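PDB 5LOZ: epsin-1 from Saccharomyces cerevisiae, which binds membranes enriched in phosphatidylinositol 4,5- and 3,5-bisphosphate, probably through its ENTH domain, and is required for endocytosis and the localization of actin. Local coordinates for residues 4-9 against 40-45. Numbering follows the deposited sequence.
Sequences SSTQVL and FEIMDM
E41 reaches from helix 36-50 to the first turn of helix 5-13, where its carboxylate meets S4, T6 and Q7 and shows how a helix cap can be tied to a neighbouring helix. CG of E41 stands anti to its own carbonyl carbon (chi1 -66°), and the extended chain beyond it brings the carboxylate to S4. There S4 OG donates to E41 OE1 at a short 2.5 Å, approaching from above the carboxylate plane, 40° out of it. The same S4 OG accepts from Q7 N at 3.1 Å, capping the helix, while Q7 OE1 takes the N-H of S4 on an in-plane lone pair at 2.8 Å. The two reciprocal bonds form a capping box, and the one from S4 N to Q7 OE1 holds the Q7 amide in place. The Q7 and E41 side chains cross at about a right angle, with amide and carboxylate planes stacked, and Q7 CG lies 3.6 Å from E41 OE1. A water receives a weak bond from Q7 NE2 and donates to the backbone O of E41 at 2.7 Å, adding a second polar link. An alanine in place of E41 would probably leave S4 OG without its acceptor across the interface and open a gap beside the Q7 amide. On the buried side, T6 CG2 presses tightly on I42 CG1 at 3.4 Å and also meets CD1. T6 OG1 bonds to D38, one turn before I42. The axes of segments 5-9 and 40-45 approach to 9.1 Å at 34°, their N-to-C directions roughly aligned. Such helix-on-helix packing, here joining the start of helix 5-13 to helix 36-50, which in turn packs on L70 of helix 57-73 through I42, builds the all-helical superhelix of the ENTH domain.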
loop_
_atom_site.group_PDB
_atom_site.type_symbol
_atom_site.label_atom_id
_atom_site.label_comp_id
_atom_site.label_asym_id
_atom_site.label_seq_id
_atom_site.Cartn_x
_atom_site.Cartn_y
_atom_site.Cartn_z
ATOM N N SER A 4 -5.527 6.553 -17.129
ATOM C CA SER A 4 -6.760 7.068 -16.510
ATOM C C SER A 4 -6.301 8.057 -15.416
ATOM O O SER A 4 -5.117 8.066 -15.017
ATOM C CB SER A 4 -7.601 5.977 -15.905
ATOM O OG SER A 4 -6.911 5.372 -14.819
ATOM N N SER A 5 -7.228 8.873 -14.916
ATOM C CA SER A 5 -6.906 9.763 -13.825
ATOM C C SER A 5 -6.590 8.966 -12.529
ATOM O O SER A 5 -5.804 9.394 -11.728
ATOM C CB SER A 5 -8.087 10.728 -13.563
ATOM O OG SER A 5 -9.286 9.999 -13.314
ATOM N N THR A 6 -7.197 7.804 -12.359
ATOM C CA THR A 6 -6.888 6.927 -11.195
ATOM C C THR A 6 -5.429 6.423 -11.280
ATOM O O THR A 6 -4.721 6.360 -10.280
ATOM C CB THR A 6 -7.868 5.747 -11.126
ATOM O OG1 THR A 6 -9.201 6.262 -10.998
ATOM C CG2 THR A 6 -7.525 4.760 -9.923
ATOM N N GLN A 7 -4.975 6.122 -12.489
ATOM C CA GLN A 7 -3.634 5.646 -12.698
ATOM C C GLN A 7 -2.630 6.756 -12.392
ATOM O O GLN A 7 -1.598 6.494 -11.807
ATOM C CB GLN A 7 -3.450 5.101 -14.088
ATOM C CG GLN A 7 -4.178 3.753 -14.325
ATOM C CD GLN A 7 -4.132 3.272 -15.764
ATOM O OE1 GLN A 7 -4.420 4.018 -16.717
ATOM N NE2 GLN A 7 -3.798 2.017 -15.936
ATOM N N VAL A 8 -2.954 7.997 -12.747
ATOM C CA VAL A 8 -2.077 9.113 -12.438
ATOM C C VAL A 8 -2.076 9.317 -10.927
ATOM O O VAL A 8 -1.014 9.512 -10.335
ATOM C CB VAL A 8 -2.514 10.427 -13.180
ATOM C CG1 VAL A 8 -1.695 11.622 -12.696
ATOM C CG2 VAL A 8 -2.346 10.259 -14.702
ATOM N N LEU A 9 -3.266 9.259 -10.325
ATOM C CA LEU A 9 -3.400 9.370 -8.832
ATOM C C LEU A 9 -2.464 8.370 -8.105
ATOM O O LEU A 9 -1.642 8.746 -7.254
ATOM C CB LEU A 9 -4.837 9.086 -8.415
ATOM C CG LEU A 9 -5.435 9.574 -7.085
ATOM C CD1 LEU A 9 -6.532 8.622 -6.599
ATOM C CD2 LEU A 9 -4.473 9.820 -6.075
ATOM N N PHE A 40 -9.100 -2.172 -9.771
ATOM C CA PHE A 40 -8.128 -2.958 -10.519
ATOM C C PHE A 40 -6.906 -2.122 -10.928
ATOM O O PHE A 40 -5.773 -2.609 -10.867
ATOM C CB PHE A 40 -8.781 -3.624 -11.739
ATOM C CG PHE A 40 -9.745 -4.747 -11.379
ATOM C CD1 PHE A 40 -9.269 -5.993 -11.011
ATOM C CD2 PHE A 40 -11.107 -4.539 -11.374
ATOM C CE1 PHE A 40 -10.142 -7.019 -10.686
ATOM C CE2 PHE A 40 -11.984 -5.547 -11.052
ATOM C CZ PHE A 40 -11.502 -6.793 -10.713
ATOM N N GLU A 41 -7.124 -0.898 -11.372
ATOM C CA GLU A 41 -5.980 -0.043 -11.771
ATOM C C GLU A 41 -5.104 0.309 -10.561
ATOM O O GLU A 41 -3.904 0.255 -10.637
ATOM C CB GLU A 41 -6.447 1.222 -12.458
ATOM C CG GLU A 41 -7.128 0.920 -13.806
ATOM C CD GLU A 41 -7.730 2.141 -14.435
ATOM O OE1 GLU A 41 -7.700 3.203 -13.781
ATOM O OE2 GLU A 41 -8.238 2.042 -15.572
ATOM N N ILE A 42 -5.745 0.650 -9.445
ATOM C CA ILE A 42 -5.055 0.856 -8.172
ATOM C C ILE A 42 -4.248 -0.383 -7.726
ATOM O O ILE A 42 -3.047 -0.296 -7.517
ATOM C CB ILE A 42 -6.008 1.325 -7.062
ATOM C CG1 ILE A 42 -6.594 2.710 -7.396
ATOM C CG2 ILE A 42 -5.243 1.443 -5.687
ATOM C CD1 ILE A 42 -7.744 3.184 -6.565
ATOM N N MET A 43 -4.899 -1.551 -7.650
ATOM C CA MET A 43 -4.215 -2.727 -7.145
ATOM C C MET A 43 -3.087 -3.177 -8.056
ATOM O O MET A 43 -2.035 -3.566 -7.578
ATOM C CB MET A 43 -5.182 -3.893 -6.829
ATOM C CG MET A 43 -6.239 -3.570 -5.772
ATOM S SD MET A 43 -5.700 -2.426 -4.455
ATOM C CE MET A 43 -4.786 -3.538 -3.440
ATOM N N ASP A 44 -3.290 -3.094 -9.370
ATOM C CA ASP A 44 -2.244 -3.484 -10.323
ATOM C C ASP A 44 -0.985 -2.588 -10.265
ATOM O O ASP A 44 0.139 -3.115 -10.336
ATOM C CB ASP A 44 -2.757 -3.530 -11.745
ATOM C CG ASP A 44 -1.697 -4.067 -12.717
ATOM O OD1 ASP A 44 -1.378 -5.280 -12.647
ATOM O OD2 ASP A 44 -1.165 -3.261 -13.513
ATOM N N MET A 45 -1.181 -1.272 -10.155
ATOM C CA MET A 45 -0.040 -0.343 -10.012
ATOM C C MET A 45 0.674 -0.575 -8.667
ATOM O O MET A 45 1.876 -0.593 -8.598
ATOM C CB MET A 45 -0.509 1.110 -10.116
ATOM C CG MET A 45 0.653 2.149 -10.006
ATOM S SD MET A 45 2.014 1.918 -11.239
ATOM C CE MET A 45 1.040 1.473 -12.628
HETATM O O HOH W 1 -2.965 0.384 -13.149
#